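Local coordinates for insecticidal protein (Brevibacillus laterosporus, PDB 7ML9) that probably kills western corn rootworm by forming beta-barrel pores in membranes, as a toxin of the epsilon-toxin/MTX2 family, at residues 24-29 with 258-263; 71-76 with 80-85; 156-161 with 211-216; 227-232 with 243-248. All coordinates share one frame; numbering follows the deposited sequence. Where two conformers were deposited one is given.

Contact 1 of 4, residues 24-29 with 258-263; sequences SSTDVQ and RNFQPS
Phe-260 and Thr-26 carry most of this contact, burying 48 and 45 Å² respectively, and Asn-259 and Val-28 complete it. The phenyl ring starts from a backbone well removed from 24-29, the CA atoms of Val-28 and Phe-260 being 9.6 Å apart. With CG anti to its own carbonyl carbon (chi1 -68°), the ring of Phe-260 nevertheless extends toward the N-terminal strand. Its outer end meets two methyl groups, both at an oblique approach: Thr-26 CG2 is 4.2 Å from Phe-260 CZ, and Val-28 CG1 lies 4.4 Å from Phe-260 CE2.

Thr-26 divides its branches between two kinds of neighbour. While its methyl touches the end of the ring, its hydroxyl accepts a hydrogen bond from the amide of Asn-259, with ND2 to OG1 at 3.3 Å. This bond is long and bent, with an N-H...O angle of 137°, and the hydroxyl is tilted 26° out of the amide plane. It belongs to one of two modelled conformers of Asn-259 and is doubtful to that extent. In the same conformer ND2 also donates to the backbone O of Lys-270, a tentative link to strand 266-289.

Around the contact, strand 25-27 pairs in parallel with strand 130-147, and Asp-27 caps the start of helix 28-48 through Glu-30 N. Val-269 of strand 266-289 touches Val-28, Asn-259 and Phe-260, and Leu-246 of helix 242-252 also packs on Phe-260.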
loop_
_atom_site.group_PDB
_atom_site.type_symbol
_atom_site.label_atom_id
_atom_site.label_comp_id
_atom_site.label_asym_id
_atom_site.label_seq_id
_atom_site.Cartn_x
_atom_site.Cartn_y
_atom_site.Cartn_z
ATOM N N SER A 24 -8.877 -9.403 6.713
ATOM C CA SER A 24 -8.386 -10.592 7.392
ATOM C C SER A 24 -7.092 -10.260 8.144
ATOM O O SER A 24 -6.491 -9.215 7.906
ATOM C CB SER A 24 -8.164 -11.713 6.386
ATOM O OG SER A 24 -7.696 -11.185 5.158
ATOM N N SER A 25 -6.679 -11.137 9.059
ATOM C CA SER A 25 -5.474 -10.931 9.849
ATOM C C SER A 25 -4.715 -12.242 10.002
ATOM O O SER A 25 -5.307 -13.322 10.049
ATOM C CB SER A 25 -5.785 -10.379 11.251
ATOM O OG SER A 25 -4.585 -9.920 11.863
ATOM N N THR A 26 -3.396 -12.135 10.083
ATOM C CA THR A 26 -2.538 -13.249 10.452
ATOM C C THR A 26 -1.996 -12.964 11.842
ATOM O O THR A 26 -1.333 -11.941 12.055
ATOM C CB THR A 26 -1.399 -13.431 9.457
ATOM O OG1 THR A 26 -1.940 -13.762 8.172
ATOM C CG2 THR A 26 -0.448 -14.541 9.928
ATOM N N ASP A 27 -2.307 -13.844 12.792
ATOM C CA ASP A 27 -1.740 -13.756 14.141
ATOM C C ASP A 27 -0.369 -14.403 14.065
ATOM O O ASP A 27 -0.244 -15.628 14.149
ATOM C CB ASP A 27 -2.661 -14.443 15.149
ATOM C CG ASP A 27 -2.149 -14.355 16.591
ATOM O OD1 ASP A 27 -0.935 -14.196 16.828
ATOM O OD2 ASP A 27 -2.984 -14.469 17.501
ATOM N N VAL A 28 0.662 -13.578 13.888
ATOM C CA VAL A 28 1.977 -14.092 13.537
ATOM C C VAL A 28 2.542 -14.970 14.656
ATOM O O VAL A 28 3.082 -16.054 14.401
ATOM C CB VAL A 28 2.917 -12.927 13.186
ATOM C CG1 VAL A 28 4.346 -13.438 12.992
ATOM C CG2 VAL A 28 2.405 -12.202 11.899
ATOM N N GLN A 29 2.429 -14.522 15.910
ATOM C CA GLN A 29 2.971 -15.329 17.005
ATOM C C GLN A 29 2.275 -16.684 17.109
ATOM O O GLN A 29 2.936 -17.715 17.304
ATOM C CB GLN A 29 2.855 -14.569 18.320
ATOM C CG GLN A 29 3.859 -13.450 18.442
ATOM C CD GLN A 29 3.605 -12.620 19.672
ATOM O OE1 GLN A 29 2.853 -11.645 19.640
ATOM N NE2 GLN A 29 4.213 -13.021 20.776
ATOM N N ARG A 258 1.517 -20.156 3.697
ATOM C CA ARG A 258 1.678 -19.632 2.341
ATOM C C ARG A 258 2.204 -18.200 2.324
ATOM O O ARG A 258 2.845 -17.791 1.354
ATOM C CB ARG A 258 0.348 -19.708 1.591
ATOM C CG ARG A 258 0.140 -21.045 0.892
ATOM C CD ARG A 258 -1.183 -21.086 0.140
ATOM N NE ARG A 258 -2.272 -21.510 1.014
ATOM C CZ ARG A 258 -3.544 -21.161 0.854
ATOM N NH1 ARG A 258 -3.905 -20.387 -0.162
ATOM N NH2 ARG A 258 -4.458 -21.596 1.711
ATOM N N ASN A 259 1.956 -17.417 3.369
ATOM C CA ASN A 259 2.421 -16.036 3.394
ATOM C C ASN A 259 3.665 -15.858 4.259
ATOM O O ASN A 259 3.950 -14.740 4.702
ATOM C CB ASN A 259 1.294 -15.090 3.834
ATOM C CG ASN A 259 0.816 -15.341 5.253
ATOM O OD1 ASN A 259 0.765 -16.475 5.716
ATOM N ND2 ASN A 259 0.440 -14.264 5.947
ATOM N N PHE A 260 4.424 -16.933 4.483
ATOM C CA PHE A 260 5.694 -16.892 5.187
ATOM C C PHE A 260 6.793 -17.341 4.239
ATOM O O PHE A 260 6.581 -18.202 3.380
ATOM C CB PHE A 260 5.717 -17.820 6.421
ATOM C CG PHE A 260 4.814 -17.385 7.551
ATOM C CD1 PHE A 260 3.440 -17.509 7.442
ATOM C CD2 PHE A 260 5.347 -16.887 8.735
ATOM C CE1 PHE A 260 2.606 -17.128 8.489
ATOM C CE2 PHE A 260 4.514 -16.513 9.793
ATOM C CZ PHE A 260 3.148 -16.627 9.659
ATOM N N GLN A 261 7.979 -16.773 4.428
ATOM C CA GLN A 261 9.127 -17.094 3.619
ATOM C C GLN A 261 10.344 -17.139 4.535
ATOM O O GLN A 261 10.536 -16.211 5.338
ATOM C CB GLN A 261 9.298 -16.013 2.546
ATOM C CG GLN A 261 10.360 -16.233 1.522
ATOM C CD GLN A 261 10.359 -15.070 0.528
ATOM O OE1 GLN A 261 9.419 -14.910 -0.249
ATOM N NE2 GLN A 261 11.389 -14.247 0.576
ATOM N N PRO A 262 11.189 -18.167 4.443
ATOM C CA PRO A 262 12.401 -18.178 5.268
ATOM C C PRO A 262 13.398 -17.126 4.812
ATOM O O PRO A 262 13.487 -16.783 3.630
ATOM C CB PRO A 262 12.963 -19.595 5.078
ATOM C CG PRO A 262 12.371 -20.089 3.810
ATOM C CD PRO A 262 11.032 -19.397 3.646
ATOM N N SER A 263 14.165 -16.624 5.773
ATOM C CA SER A 263 15.203 -15.640 5.472
ATOM C C SER A 263 16.338 -15.898 6.463
ATOM O O SER A 263 16.463 -15.225 7.491
ATOM C CB SER A 263 14.674 -14.207 5.562
ATOM O OG SER A 263 15.712 -13.265 5.353
#

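Contact 2 of 4, residues 71-76 with 80-85; sequences LTPPKN and ERRISQ
The backbone oxygen of Asn-76 receives the shortest polar bond of this contact, from Arg-81 NE at 2.9 Å. A second bond joins the same residues: Arg-81 NH1 donates to Asn-76 OD1 over 3.2 Å. The guanidinium therefore grips Asn-76 side-on, with one nitrogen on the main chain and another on the side chain. The two bonds differ in geometry. That to OD1 is nearly straight, 168° at the hydrogen, and its acceptor lies in the guanidinium plane. That to the backbone O is more bent, at 147°, with NE above the carbonyl plane. The amide and guanidinium planes are turned 45° from one another.

A bend of the arginine chain at chi3 swings the guanidinium round so that NE and NH1 both address Asn-76. On the other partner, CG anti to the backbone N brings the end of the Asn-76 side chain back toward 80-85, although its CB points away. Asn-76 ND2 is engaged by the backbone O of Asn-236, so both ends of this amide are held.

Arg-82 meets the proline ring by van der Waals contact, NH2 lying 3.6 Å from Pro-73 CB, obliquely to the guanidinium. Its charge is met by salt bridges to Glu-40 of helix 28-48 and to Asp-56, and NH1 also reaches Trp-228 O.

With only three residues separating the segments, this is a short-range side-chain clasp: an arginine of the 3-10 segment 80-82 holds the preceding irregular chain just before strand 83-84 pairs antiparallel with strand 201-229.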
loop_
_atom_site.group_PDB
_atom_site.type_symbol
_atom_site.label_atom_id
_atom_site.label_comp_id
_atom_site.label_asym_id
_atom_site.label_seq_id
_atom_site.Cartn_x
_atom_site.Cartn_y
_atom_site.Cartn_z
ATOM N N LEU A 71 1.741 -38.997 22.391
ATOM C CA LEU A 71 2.474 -37.740 22.294
ATOM C C LEU A 71 1.912 -36.824 23.367
ATOM O O LEU A 71 0.731 -36.468 23.328
ATOM C CB LEU A 71 2.347 -37.117 20.896
ATOM C CG LEU A 71 3.014 -35.748 20.653
ATOM C CD1 LEU A 71 4.443 -35.736 21.148
ATOM C CD2 LEU A 71 2.936 -35.342 19.149
ATOM N N THR A 72 2.746 -36.489 24.344
ATOM C CA THR A 72 2.364 -35.650 25.483
ATOM C C THR A 72 3.383 -34.525 25.562
ATOM O O THR A 72 4.444 -34.682 26.179
ATOM C CB THR A 72 2.342 -36.442 26.794
ATOM O OG1 THR A 72 1.796 -37.748 26.562
ATOM C CG2 THR A 72 1.511 -35.711 27.857
ATOM N N PRO A 73 3.112 -33.386 24.928
ATOM C CA PRO A 73 4.024 -32.236 25.046
ATOM C C PRO A 73 4.099 -31.749 26.485
ATOM O O PRO A 73 3.063 -31.531 27.136
ATOM C CB PRO A 73 3.399 -31.181 24.116
ATOM C CG PRO A 73 2.503 -31.988 23.158
ATOM C CD PRO A 73 1.986 -33.128 24.012
ATOM N N PRO A 74 5.301 -31.596 27.022
ATOM C CA PRO A 74 5.451 -31.152 28.414
ATOM C C PRO A 74 5.195 -29.657 28.575
ATOM O O PRO A 74 5.200 -28.886 27.611
ATOM C CB PRO A 74 6.909 -31.499 28.729
ATOM C CG PRO A 74 7.594 -31.432 27.430
ATOM C CD PRO A 74 6.600 -31.837 26.376
ATOM N N LYS A 75 4.961 -29.251 29.834
ATOM C CA LYS A 75 4.716 -27.835 30.127
ATOM C C LYS A 75 5.851 -26.973 29.612
ATOM O O LYS A 75 5.658 -25.807 29.261
ATOM C CB LYS A 75 4.568 -27.608 31.634
ATOM C CG LYS A 75 3.592 -28.531 32.326
ATOM C CD LYS A 75 2.245 -28.539 31.658
ATOM C CE LYS A 75 1.362 -29.632 32.248
ATOM N NZ LYS A 75 1.302 -29.532 33.740
ATOM N N ASN A 76 7.036 -27.557 29.561
ATOM C CA ASN A 76 8.234 -26.907 29.071
ATOM C C ASN A 76 8.059 -26.223 27.708
ATOM O O ASN A 76 8.712 -25.206 27.424
ATOM C CB ASN A 76 9.302 -27.976 28.960
ATOM C CG ASN A 76 10.598 -27.395 28.747
ATOM O OD1 ASN A 76 10.906 -26.382 29.373
ATOM N ND2 ASN A 76 11.377 -27.958 27.822
ATOM N N GLU A 80 2.697 -20.407 25.163
ATOM C CA GLU A 80 3.667 -19.345 24.908
ATOM C C GLU A 80 5.095 -19.871 24.768
ATOM O O GLU A 80 5.908 -19.276 24.050
ATOM C CB GLU A 80 3.583 -18.325 26.046
ATOM C CG GLU A 80 4.533 -17.157 25.963
ATOM C CD GLU A 80 4.571 -16.379 27.284
ATOM O OE1 GLU A 80 3.537 -15.771 27.650
ATOM O OE2 GLU A 80 5.628 -16.385 27.948
ATOM N N ARG A 81 5.430 -20.973 25.436
ATOM C CA ARG A 81 6.800 -21.471 25.368
ATOM C C ARG A 81 7.110 -22.260 24.094
ATOM O O ARG A 81 8.230 -22.773 23.972
ATOM C CB ARG A 81 7.117 -22.314 26.603
ATOM C CG ARG A 81 7.362 -21.403 27.831
ATOM C CD ARG A 81 7.577 -22.165 29.103
ATOM N NE ARG A 81 8.834 -22.900 29.185
ATOM C CZ ARG A 81 10.010 -22.408 29.579
ATOM N NH1 ARG A 81 11.063 -23.210 29.663
ATOM N NH2 ARG A 81 10.156 -21.123 29.883
ATOM N N ARG A 82 6.189 -22.324 23.130
ATOM C CA ARG A 82 6.541 -22.857 21.812
ATOM C C ARG A 82 7.527 -21.963 21.075
ATOM O O ARG A 82 8.218 -22.431 20.160
ATOM C CB ARG A 82 5.279 -23.026 20.963
ATOM C CG ARG A 82 4.359 -24.157 21.369
ATOM C CD ARG A 82 5.008 -25.500 21.011
ATOM N NE ARG A 82 4.122 -26.629 21.288
ATOM C CZ ARG A 82 4.492 -27.899 21.148
ATOM N NH1 ARG A 82 5.727 -28.193 20.744
ATOM N NH2 ARG A 82 3.630 -28.875 21.401
ATOM N N ILE A 83 7.596 -20.675 21.421
ATOM C CA ILE A 83 8.492 -19.736 20.753
ATOM C C ILE A 83 9.228 -18.902 21.793
ATOM O O ILE A 83 8.626 -18.425 22.756
ATOM C CB ILE A 83 7.721 -18.813 19.786
ATOM C CG1 ILE A 83 7.083 -19.642 18.660
ATOM C CG2 ILE A 83 8.663 -17.756 19.209
ATOM C CD1 ILE A 83 8.098 -20.172 17.664
ATOM N N SER A 84 10.525 -18.733 21.613
ATOM C CA SER A 84 11.275 -17.815 22.454
ATOM C C SER A 84 12.071 -16.897 21.552
ATOM O O SER A 84 12.272 -17.186 20.371
ATOM C CB SER A 84 12.206 -18.550 23.437
ATOM O OG SER A 84 13.279 -19.174 22.741
ATOM N N GLN A 85 12.529 -15.782 22.130
ATOM C CA GLN A 85 13.298 -14.771 21.419
ATOM C C GLN A 85 12.523 -14.205 20.229
ATOM O O GLN A 85 13.114 -13.864 19.201
ATOM C CB GLN A 85 14.655 -15.311 20.960
ATOM C CG GLN A 85 15.684 -15.445 22.072
ATOM C CD GLN A 85 16.878 -16.271 21.642
ATOM O OE1 GLN A 85 17.568 -15.933 20.675
ATOM N NE2 GLN A 85 17.130 -17.362 22.351
#

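Contact 3 of 4, residues 156-161 with 211-216; sequences MKFPIA and GSISGE
Apolar contacts dominate here and converge on Ile-213, which alone has 67 Å² buried by the opposite segment. Its CG2 methyl meets two side chains of strand 156-160: Phe-158 CE2 is 4.1 Å from Ile-213 CG2, and the methyl Ile-160 CG2 is likewise 4.1 Å from that atom. The approaches are distinct. Phe-158 and Ile-213 reach out from their own strands and overlap flank to flank, the methyl lying oblique to the ring, whereas the side chain of Ile-160 runs roughly perpendicular to that of Ile-213. With chi1 at 50°, the ring of Phe-158 hangs toward the 211-216 part of strand 201-229.

A methyl-to-carbonyl contact adds a second kind of interaction. Ile-213 CG1 is anti to the backbone N (chi1 -170°) and carries CD1 up to the main chain opposite, where it comes within 3.3 Å of Pro-159 O. That is close van der Waals packing against a polar atom.

Between these two segments no hydrogen bond forms. They run at 145° to each other, nearer antiparallel than parallel, but their axes come no closer than 8.7 Å, too far for sheet pairing. Each bonds to its own sheet instead: Phe-158 pairs with Ala-167 of the two-stranded hairpin, and Ile-213 with Ser-277 of strand 266-289. Phe-275 and Tyr-279 from strand 266-289 add rings beside Phe-158 and Ile-160.

In aerolysin-family relatives an amphipathic hairpin moves to build the membrane barrel. If hairpin 153-172 is its counterpart, side-chain packing without hydrogen bonds in this part of the interface would be consistent with such release.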
loop_
_atom_site.group_PDB
_atom_site.type_symbol
_atom_site.label_atom_id
_atom_site.label_comp_id
_atom_site.label_asym_id
_atom_site.label_seq_id
_atom_site.Cartn_x
_atom_site.Cartn_y
_atom_site.Cartn_z
ATOM N N MET A 156 4.936 3.573 2.365
ATOM C CA MET A 156 5.073 3.117 0.996
ATOM C C MET A 156 5.009 4.316 0.063
ATOM O O MET A 156 4.149 5.183 0.220
ATOM C CB MET A 156 3.977 2.127 0.635
ATOM C CG MET A 156 4.326 1.363 -0.603
ATOM S SD MET A 156 2.862 0.933 -1.518
ATOM C CE MET A 156 2.132 2.526 -1.772
ATOM N N LYS A 157 5.920 4.355 -0.905
ATOM C CA LYS A 157 5.969 5.412 -1.905
ATOM C C LYS A 157 5.565 4.871 -3.267
ATOM O O LYS A 157 5.887 3.733 -3.618
ATOM C CB LYS A 157 7.364 6.031 -1.989
ATOM C CG LYS A 157 7.855 6.606 -0.672
ATOM C CD LYS A 157 9.381 6.565 -0.565
ATOM C CE LYS A 157 10.070 6.784 -1.905
ATOM N NZ LYS A 157 9.673 8.072 -2.543
ATOM N N PHE A 158 4.865 5.694 -4.034
ATOM C CA PHE A 158 4.384 5.314 -5.346
ATOM C C PHE A 158 4.436 6.528 -6.258
ATOM O O PHE A 158 4.290 7.663 -5.789
ATOM C CB PHE A 158 2.950 4.763 -5.285
ATOM C CG PHE A 158 1.983 5.640 -4.528
ATOM C CD1 PHE A 158 1.959 5.640 -3.140
ATOM C CD2 PHE A 158 1.084 6.448 -5.206
ATOM C CE1 PHE A 158 1.061 6.432 -2.442
ATOM C CE2 PHE A 158 0.180 7.249 -4.513
ATOM C CZ PHE A 158 0.169 7.242 -3.131
ATOM N N PRO A 159 4.660 6.327 -7.553
ATOM C CA PRO A 159 4.606 7.453 -8.488
ATOM C C PRO A 159 3.168 7.792 -8.839
ATOM O O PRO A 159 2.282 6.934 -8.860
ATOM C CB PRO A 159 5.369 6.938 -9.718
ATOM C CG PRO A 159 5.832 5.520 -9.368
ATOM C CD PRO A 159 4.953 5.066 -8.249
ATOM N N ILE A 160 2.938 9.075 -9.101
ATOM C CA ILE A 160 1.625 9.572 -9.481
ATOM C C ILE A 160 1.772 10.409 -10.744
ATOM O O ILE A 160 2.876 10.793 -11.137
ATOM C CB ILE A 160 0.971 10.407 -8.365
ATOM C CG1 ILE A 160 1.844 11.623 -8.057
ATOM C CG2 ILE A 160 0.736 9.557 -7.117
ATOM C CD1 ILE A 160 1.124 12.683 -7.272
ATOM N N ALA A 161 0.632 10.691 -11.375
ATOM C CA ALA A 161 0.558 11.570 -12.541
ATOM C C ALA A 161 1.533 11.111 -13.619
ATOM O O ALA A 161 2.451 11.829 -14.020
ATOM C CB ALA A 161 0.816 13.026 -12.148
ATOM N N GLY A 211 -6.651 13.987 -11.761
ATOM C CA GLY A 211 -6.396 12.570 -11.915
ATOM C C GLY A 211 -6.517 11.852 -10.585
ATOM O O GLY A 211 -6.471 12.456 -9.506
ATOM N N SER A 212 -6.682 10.538 -10.681
ATOM C CA SER A 212 -6.679 9.695 -9.502
ATOM C C SER A 212 -5.871 8.440 -9.802
ATOM O O SER A 212 -5.587 8.106 -10.958
ATOM C CB SER A 212 -8.099 9.345 -9.033
ATOM O OG SER A 212 -8.878 8.801 -10.078
ATOM N N ILE A 213 -5.460 7.781 -8.732
ATOM C CA ILE A 213 -4.684 6.555 -8.819
ATOM C C ILE A 213 -5.155 5.646 -7.693
ATOM O O ILE A 213 -5.573 6.116 -6.631
ATOM C CB ILE A 213 -3.174 6.855 -8.742
ATOM C CG1 ILE A 213 -2.345 5.618 -9.074
ATOM C CG2 ILE A 213 -2.786 7.419 -7.377
ATOM C CD1 ILE A 213 -0.871 5.934 -9.260
ATOM N N SER A 214 -5.135 4.336 -7.944
ATOM C CA SER A 214 -5.387 3.373 -6.880
ATOM C C SER A 214 -4.550 2.134 -7.149
ATOM O O SER A 214 -4.169 1.857 -8.294
ATOM C CB SER A 214 -6.866 3.011 -6.763
ATOM O OG SER A 214 -7.339 2.434 -7.958
ATOM N N GLY A 215 -4.246 1.409 -6.087
ATOM C CA GLY A 215 -3.420 0.241 -6.259
ATOM C C GLY A 215 -3.323 -0.576 -4.999
ATOM O O GLY A 215 -4.147 -0.459 -4.091
ATOM N N GLU A 216 -2.286 -1.396 -4.966
ATOM C CA GLU A 216 -2.090 -2.386 -3.925
ATOM C C GLU A 216 -0.686 -2.248 -3.377
ATOM O O GLU A 216 0.240 -1.827 -4.078
ATOM C CB GLU A 216 -2.285 -3.802 -4.459
ATOM C CG GLU A 216 -3.638 -4.057 -5.066
ATOM C CD GLU A 216 -4.542 -4.823 -4.133
ATOM O OE1 GLU A 216 -4.104 -5.098 -2.989
ATOM O OE2 GLU A 216 -5.679 -5.160 -4.544
#

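Contact 4 of 4, residues 227-232 with 243-248; sequences AWRVSP and GAVLTK. With EDO (1,2-ethanediol), chain H.
One face of the Arg-229 guanidinium is covered by a methyl of Val-245: CG2 stands 3.8 Å above the plane, offset toward its rim. A 1,2-ethanediol, probably from the crystallisation liquor, occupies part of the edge, with its C1 in the plane and 3.7 Å from Arg-229 NH2. The placement of this guanidinium is doubtful in detail, because Arg-229 NH1 is modelled too close to Ala-227 O.

The same methyl serves a second neighbour, Val-245 CG2 lying 4.1 Å from Ala-227 CB. CG2 therefore touches two residues of segment 227-232 whose CB atoms both point toward the helix.

Lys-248, extended beyond CG, reaches O1 of the diol with NZ at 3.1 Å. Asp-39 of helix 28-48 joins these charges: it forms salt bridges with Arg-229 NE and Lys-248 NZ, and also bonds the diol.

Across the segments the contact is made by van der Waals touch, with no hydrogen bond. The two cations, 6.7 Å apart between Arg-229 NH2 and Lys-248 NZ, are both paired with the one carboxylate of Asp-39, which would probably favour its ionised form.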
loop_
_atom_site.group_PDB
_atom_site.type_symbol
_atom_site.label_atom_id
_atom_site.label_comp_id
_atom_site.label_asym_id
_atom_site.label_seq_id
_atom_site.Cartn_x
_atom_site.Cartn_y
_atom_site.Cartn_z
ATOM N N ALA A 227 11.878 -22.015 17.769
ATOM C CA ALA A 227 10.711 -22.880 17.910
ATOM C C ALA A 227 11.041 -24.076 18.801
ATOM O O ALA A 227 12.039 -24.769 18.563
ATOM C CB ALA A 227 10.213 -23.376 16.549
ATOM N N TRP A 228 10.183 -24.343 19.787
ATOM C CA TRP A 228 10.453 -25.365 20.800
ATOM C C TRP A 228 9.542 -26.559 20.567
ATOM O O TRP A 228 8.315 -26.409 20.490
ATOM C CB TRP A 228 10.287 -24.791 22.227
ATOM C CG TRP A 228 11.426 -23.895 22.575
ATOM C CD1 TRP A 228 11.563 -22.566 22.238
ATOM C CD2 TRP A 228 12.631 -24.259 23.262
ATOM N NE1 TRP A 228 12.777 -22.098 22.672
ATOM C CE2 TRP A 228 13.449 -23.116 23.304
ATOM C CE3 TRP A 228 13.094 -25.444 23.846
ATOM C CZ2 TRP A 228 14.702 -23.119 23.917
ATOM C CZ3 TRP A 228 14.337 -25.445 24.445
ATOM C CH2 TRP A 228 15.126 -24.291 24.481
ATOM N N ARG A 229 10.148 -27.750 20.454
ATOM C CA ARG A 229 9.435 -28.980 20.146
ATOM C C ARG A 229 10.073 -30.130 20.921
ATOM O O ARG A 229 11.287 -30.150 21.120
ATOM C CB ARG A 229 9.512 -29.361 18.640
ATOM C CG ARG A 229 8.763 -28.480 17.678
ATOM C CD ARG A 229 9.626 -27.333 17.161
ATOM N NE ARG A 229 10.771 -27.791 16.397
ATOM C CZ ARG A 229 12.027 -27.565 16.756
ATOM N NH1 ARG A 229 12.282 -26.887 17.874
ATOM N NH2 ARG A 229 13.024 -28.027 16.014
ATOM N N VAL A 230 9.267 -31.100 21.325
ATOM C CA VAL A 230 9.888 -32.369 21.692
ATOM C C VAL A 230 10.119 -33.156 20.415
ATOM O O VAL A 230 9.365 -33.041 19.441
ATOM C CB VAL A 230 9.068 -33.175 22.710
ATOM C CG1 VAL A 230 9.155 -32.505 24.081
ATOM C CG2 VAL A 230 7.633 -33.361 22.248
ATOM N N SER A 231 11.180 -33.952 20.425
ATOM C CA SER A 231 11.693 -34.625 19.240
ATOM C C SER A 231 12.486 -35.847 19.693
ATOM O O SER A 231 12.833 -35.955 20.874
ATOM C CB SER A 231 12.569 -33.679 18.410
ATOM O OG SER A 231 13.852 -33.509 18.982
ATOM N N PRO A 232 12.768 -36.791 18.790
ATOM C CA PRO A 232 13.534 -37.978 19.221
ATOM C C PRO A 232 14.862 -37.626 19.867
ATOM O O PRO A 232 15.207 -38.203 20.910
ATOM C CB PRO A 232 13.706 -38.768 17.918
ATOM C CG PRO A 232 12.464 -38.429 17.141
ATOM C CD PRO A 232 12.232 -36.950 17.425
ATOM N N GLY A 243 13.525 -19.888 10.998
ATOM C CA GLY A 243 13.805 -19.951 9.568
ATOM C C GLY A 243 14.049 -21.376 9.099
ATOM O O GLY A 243 13.547 -21.798 8.049
ATOM N N ALA A 244 14.812 -22.141 9.879
ATOM C CA ALA A 244 15.070 -23.530 9.517
ATOM C C ALA A 244 13.826 -24.382 9.695
ATOM O O ALA A 244 13.550 -25.264 8.871
ATOM C CB ALA A 244 16.225 -24.091 10.353
ATOM N N VAL A 245 13.061 -24.143 10.765
ATOM C CA VAL A 245 11.852 -24.925 10.968
ATOM C C VAL A 245 10.843 -24.634 9.864
ATOM O O VAL A 245 10.196 -25.548 9.346
ATOM C CB VAL A 245 11.269 -24.670 12.370
ATOM C CG1 VAL A 245 9.923 -25.400 12.548
ATOM C CG2 VAL A 245 12.287 -25.095 13.451
ATOM N N LEU A 246 10.708 -23.361 9.458
ATOM C CA LEU A 246 9.788 -23.063 8.361
ATOM C C LEU A 246 10.252 -23.713 7.062
ATOM O O LEU A 246 9.439 -24.246 6.308
ATOM C CB LEU A 246 9.646 -21.547 8.170
ATOM C CG LEU A 246 8.776 -21.128 6.975
ATOM C CD1 LEU A 246 7.302 -21.462 7.212
ATOM C CD2 LEU A 246 8.954 -19.633 6.654
ATOM N N THR A 247 11.552 -23.667 6.781
ATOM C CA THR A 247 12.055 -24.275 5.558
ATOM C C THR A 247 11.682 -25.749 5.498
ATOM O O THR A 247 11.215 -26.239 4.463
ATOM C CB THR A 247 13.568 -24.085 5.469
ATOM O OG1 THR A 247 13.872 -22.686 5.509
ATOM C CG2 THR A 247 14.145 -24.696 4.177
ATOM N N LYS A 248 11.814 -26.453 6.626
ATOM C CA LYS A 248 11.490 -27.873 6.664
ATOM C C LYS A 248 10.003 -28.098 6.455
ATOM O O LYS A 248 9.595 -28.945 5.646
ATOM C CB LYS A 248 11.945 -28.465 8.010
ATOM C CG LYS A 248 11.574 -29.930 8.194
ATOM C CD LYS A 248 12.128 -30.461 9.517
ATOM C CE LYS A 248 11.814 -31.954 9.659
ATOM N NZ LYS A 248 12.024 -32.377 11.070
HETATM C C1 EDO H . 14.399 -29.510 12.914
HETATM O O1 EDO H . 13.101 -30.119 12.888
HETATM C C2 EDO H . 14.534 -28.517 11.767
HETATM O O2 EDO H . 15.925 -28.364 11.475
#

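Overall arrangement
Contacts 1, 2 and 4 lie on the same side of the chain's centre, contacts 2 and 4 farthest out; the centre of contact 3 is 26, 45 and 41 Å from theirs. All four reach the same mixed sheet. Contacts 3 and 4 use different parts of the long strand 201-229, and strand 83-84 of contact 2 pairs with it. Contacts 2 and 4, 12 Å apart, meet through Arg-82 and Trp-228; contacts 1 and 4, 16 Å apart, through Leu-246 and Phe-260. Contacts 2, 3 and 4 follow in series within the span of contact 1. The N-terminal strand and helix thus pack with helix 242-252 away from the hairpin of contact 3, which probably belongs to the pore-forming part.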